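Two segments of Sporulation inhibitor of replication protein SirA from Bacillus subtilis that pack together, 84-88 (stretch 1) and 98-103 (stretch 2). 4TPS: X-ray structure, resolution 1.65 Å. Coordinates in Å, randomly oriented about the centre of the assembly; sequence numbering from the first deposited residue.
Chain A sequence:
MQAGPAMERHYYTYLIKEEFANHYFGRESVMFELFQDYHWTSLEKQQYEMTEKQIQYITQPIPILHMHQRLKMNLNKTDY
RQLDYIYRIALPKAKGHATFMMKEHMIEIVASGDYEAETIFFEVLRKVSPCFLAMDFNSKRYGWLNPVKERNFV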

ATOM      1  N   ASP A  84      -8.664   9.926  22.988  1.00 18.25           N
ATOM      2  CA  ASP A  84      -9.277   9.969  21.659  1.00 18.31           C
ATOM      3  C   ASP A  84      -8.899   8.727  20.833  1.00 17.29           C
ATOM      4  O   ASP A  84      -9.410   7.648  21.071  1.00 18.59           O
ATOM      5  CB  ASP A  84      -8.917  11.264  20.946  1.00 20.85           C
ATOM      6  CG  ASP A  84      -9.745  11.482  19.654  1.00 21.01           C
ATOM      7  OD1 ASP A  84     -10.744  10.774  19.371  1.00 22.26           O
ATOM      8  OD2 ASP A  84      -9.414  12.415  18.963  1.00 29.52           O
ATOM      9  N   TYR A  85      -7.964   8.866  19.910  1.00 15.98           N
ATOM     10  CA  TYR A  85      -7.563   7.740  19.041  1.00 16.58           C
ATOM     11  C   TYR A  85      -6.467   6.836  19.563  1.00 14.63           C
ATOM     12  O   TYR A  85      -6.022   5.927  18.841  1.00 15.97           O
ATOM     13  CB  TYR A  85      -7.233   8.249  17.624  1.00 20.25           C
ATOM     14  CG  TYR A  85      -6.142   9.258  17.579  1.00 23.23           C
ATOM     15  CD1 TYR A  85      -4.839   8.856  17.440  1.00 31.54           C
ATOM     16  CD2 TYR A  85      -6.420  10.649  17.658  1.00 28.77           C
ATOM     17  CE1 TYR A  85      -3.803   9.767  17.375  1.00 39.10           C
ATOM     18  CE2 TYR A  85      -5.389  11.569  17.630  1.00 27.87           C
ATOM     19  CZ  TYR A  85      -4.081  11.106  17.476  1.00 38.74           C
ATOM     20  OH  TYR A  85      -3.017  11.940  17.411  1.00 36.65           O
ATOM     21  N   ILE A  86      -6.005   7.101  20.794  1.00 13.58           N
ATOM     22  CA  ILE A  86      -4.961   6.337  21.479  1.00 14.78           C
ATOM     23  C   ILE A  86      -5.592   5.531  22.590  1.00 12.99           C
ATOM     24  O   ILE A  86      -6.374   6.064  23.421  1.00 16.56           O
ATOM     25  CB  ILE A  86      -3.886   7.271  22.066  1.00 14.43           C
ATOM     26  CG1 ILE A  86      -3.256   8.123  20.984  1.00 18.34           C
ATOM     27  CG2 ILE A  86      -2.834   6.490  22.825  1.00 16.28           C
ATOM     28  CD1 ILE A  86      -2.492   9.335  21.482  1.00 24.48           C
ATOM     29  N   TYR A  87      -5.264   4.231  22.611  1.00 14.11           N
ATOM     30  CA  TYR A  87      -5.594   3.324  23.704  1.00 13.95           C
ATOM     31  C   TYR A  87      -4.344   2.799  24.321  1.00 14.98           C
ATOM     32  O   TYR A  87      -3.432   2.441  23.634  1.00 17.24           O
ATOM     33  CB  TYR A  87      -6.481   2.170  23.224  1.00 15.55           C
ATOM     34  CG  TYR A  87      -7.919   2.567  22.881  1.00 14.40           C
ATOM     35  CD1 TYR A  87      -8.207   3.286  21.743  1.00 16.11           C
ATOM     36  CD2 TYR A  87      -8.981   2.208  23.703  1.00 16.30           C
ATOM     37  CE1 TYR A  87      -9.501   3.629  21.444  1.00 17.17           C
ATOM     38  CE2 TYR A  87     -10.284   2.536  23.397  1.00 17.78           C
ATOM     39  CZ  TYR A  87     -10.532   3.269  22.274  1.00 19.05           C
ATOM     40  OH  TYR A  87     -11.828   3.593  21.965  1.00 17.87           O
ATOM     41  N   ARG A  88      -4.312   2.739  25.638  1.00 15.25           N
ATOM     42  CA  ARG A  88      -3.137   2.264  26.349  1.00 15.78           C
ATOM     43  C   ARG A  88      -3.604   1.230  27.354  1.00 14.00           C
ATOM     44  O   ARG A  88      -4.560   1.473  28.092  1.00 14.54           O
ATOM     45  CB  ARG A  88      -2.418   3.473  27.046  1.00 17.42           C
ATOM     46  CG  ARG A  88      -1.305   3.129  28.025  1.00 25.75           C
ATOM     47  CD  ARG A  88      -0.079   2.654  27.371  1.00 22.51           C
ATOM     48  NE  ARG A  88       1.131   2.731  28.207  1.00 19.72           N
ATOM     49  CZ  ARG A  88       1.451   1.953  29.219  1.00 17.66           C
ATOM     50  NH1 ARG A  88       2.614   2.194  29.769  1.00 18.77           N
ATOM     51  NH2 ARG A  88       0.658   0.951  29.661  1.00 20.91           N
TER
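Stretch 2, residues 98-103: ATFMMK

Stretch 2 is a β-strand along its whole length, 98-103. It lies antiparallel beside the strand 86-88 of stretch 1. The two N-to-C directions make an angle of 168°, and the axes approach to 4.7 Å. D84 and Y85 precede the strand in a loop or turn, and D84 makes no contact with stretch 2.

Y87 and F100 form the hydrogen-bonded pair, between the two non-hydrogen-bonded bridges, with CA atoms 5.0 Å apart. Y87 N donates to F100 O at 2.8 Å, and F100 N donates to Y87 O at 2.8 Å. Both bonds are nearly straight, at 165° and 164°. The two acceptors, Y87 O and F100 O, lie 3.4 Å apart and do not bond to each other. A third bond runs from M102 N to Y85 O, 3.1 Å and 164°, so the pairing by hydrogen bonds reaches past the strand into the preceding loop.

I86-M101 and R88-T99 are non-hydrogen-bonded pairs, each with CA atoms 4.5 Å apart. Their backbone amides make no hydrogen bond across this interface. Instead, CA-H...O contacts supplement the ladder: I86 CA lies 3.2 Å from F100 O, T99 CA 3.5 Å from Y87 O, M101 CA 3.6 Å from Y85 O, and R88 CA 3.5 Å from A98 O. Y85 O, Y87 O and F100 O thus each receive an N-H and a CA-H.

Side chains alternate between the faces. I86, R88, T99 and M101 share one. There I86 CD1 meets M101 CE at 3.8 Å, and R88 CD approaches T99 OG1 at 3.3 Å, without a hydrogen bond. R88 NH2 is hydrogen-bonded to a residue just outside the stretches. Y87 and F100 occupy the other face, with their CB atoms 4.3 Å apart. Y87 CE1 also reaches M102 CE at 4.2 Å, while Y87 OH is hydrogen-bonded elsewhere in the structure.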

ATOM      1  N   ALA A  98       1.006  -1.980  26.437  1.00 14.77           N
ATOM      2  CA  ALA A  98       0.913  -1.695  24.972  1.00 13.58           C
ATOM      3  C   ALA A  98       0.092  -0.463  24.717  1.00 13.33           C
ATOM      4  O   ALA A  98      -0.858  -0.175  25.436  1.00 13.42           O
ATOM      5  CB  ALA A  98       0.341  -2.869  24.199  1.00 15.22           C
ATOM      6  N   THR A  99       0.498   0.252  23.683  1.00 11.92           N
ATOM      7  CA  THR A  99      -0.142   1.433  23.141  1.00 11.02           C
ATOM      8  C   THR A  99      -0.626   1.172  21.756  1.00 12.54           C
ATOM      9  O   THR A  99       0.136   0.641  20.960  1.00 12.60           O
ATOM     10  CB  THR A  99       0.867   2.637  23.128  1.00 12.83           C
ATOM     11  OG1 THR A  99       1.498   2.766  24.424  1.00 15.96           O
ATOM     12  CG2 THR A  99       0.170   3.959  22.742  1.00 17.23           C
ATOM     13  N   PHE A 100      -1.860   1.610  21.484  1.00 12.92           N
ATOM     14  CA  PHE A 100      -2.542   1.464  20.161  1.00 11.47           C
ATOM     15  C   PHE A 100      -2.928   2.847  19.706  1.00 12.22           C
ATOM     16  O   PHE A 100      -3.596   3.588  20.458  1.00 13.81           O
ATOM     17  CB  PHE A 100      -3.763   0.566  20.356  1.00 14.83           C
ATOM     18  CG  PHE A 100      -4.646   0.403  19.127  1.00 14.67           C
ATOM     19  CD1 PHE A 100      -5.610   1.356  18.825  1.00 16.17           C
ATOM     20  CD2 PHE A 100      -4.533  -0.722  18.328  1.00 18.49           C
ATOM     21  CE1 PHE A 100      -6.447   1.178  17.736  1.00 15.74           C
ATOM     22  CE2 PHE A 100      -5.373  -0.870  17.251  1.00 17.53           C
ATOM     23  CZ  PHE A 100      -6.319   0.088  16.965  1.00 15.65           C
ATOM     24  N   MET A 101      -2.504   3.238  18.508  1.00 13.73           N
ATOM     25  CA  MET A 101      -2.864   4.534  17.946  1.00 14.51           C
ATOM     26  C   MET A 101      -3.489   4.319  16.555  1.00 14.58           C
ATOM     27  O   MET A 101      -2.895   3.672  15.707  1.00 18.38           O
ATOM     28  CB  MET A 101      -1.586   5.374  17.780  1.00 18.83           C
ATOM     29  CG  MET A 101      -0.768   5.473  19.068  1.00 30.87           C
ATOM     30  SD  MET A 101       0.899   6.190  19.047  1.00 49.97           S
ATOM     31  CE  MET A 101       0.455   7.808  19.736  1.00 43.71           C
ATOM     32  N   MET A 102      -4.669   4.870  16.314  1.00 14.66           N
ATOM     33  CA  MET A 102      -5.275   4.760  15.002  1.00 14.26           C
ATOM     34  C   MET A 102      -5.485   6.111  14.352  1.00 17.51           C
ATOM     35  O   MET A 102      -6.122   6.991  14.908  1.00 20.28           O
ATOM     36  CB  MET A 102      -6.556   3.904  15.061  1.00 20.48           C
ATOM     37  CG  MET A 102      -7.663   4.421  15.851  1.00 19.85           C
ATOM     38  SD  MET A 102      -9.038   3.240  15.773  1.00 20.46           S
ATOM     39  CE  MET A 102      -9.904   3.869  17.222  1.00 22.86           C
ATOM     40  N   LYS A 103      -5.008   6.234  13.112  1.00 20.86           N
ATOM     41  CA  LYS A 103      -5.127   7.482  12.367  1.00 25.36           C
ATOM     42  C   LYS A 103      -5.163   7.294  10.902  1.00 34.95           C
ATOM     43  O   LYS A 103      -4.178   6.794  10.344  1.00 27.90           O
ATOM     44  CB  LYS A 103      -3.955   8.437  12.700  1.00 36.00           C
ATOM     45  CG  LYS A 103      -4.200   9.894  12.335  1.00 39.81           C
ATOM     46  CD  LYS A 103      -2.969  10.706  12.731  1.00 53.28           C
ATOM     47  CE  LYS A 103      -3.006  12.122  12.175  1.00 60.05           C
ATOM     48  NZ  LYS A 103      -3.870  13.008  12.993  1.00 62.26           N
TER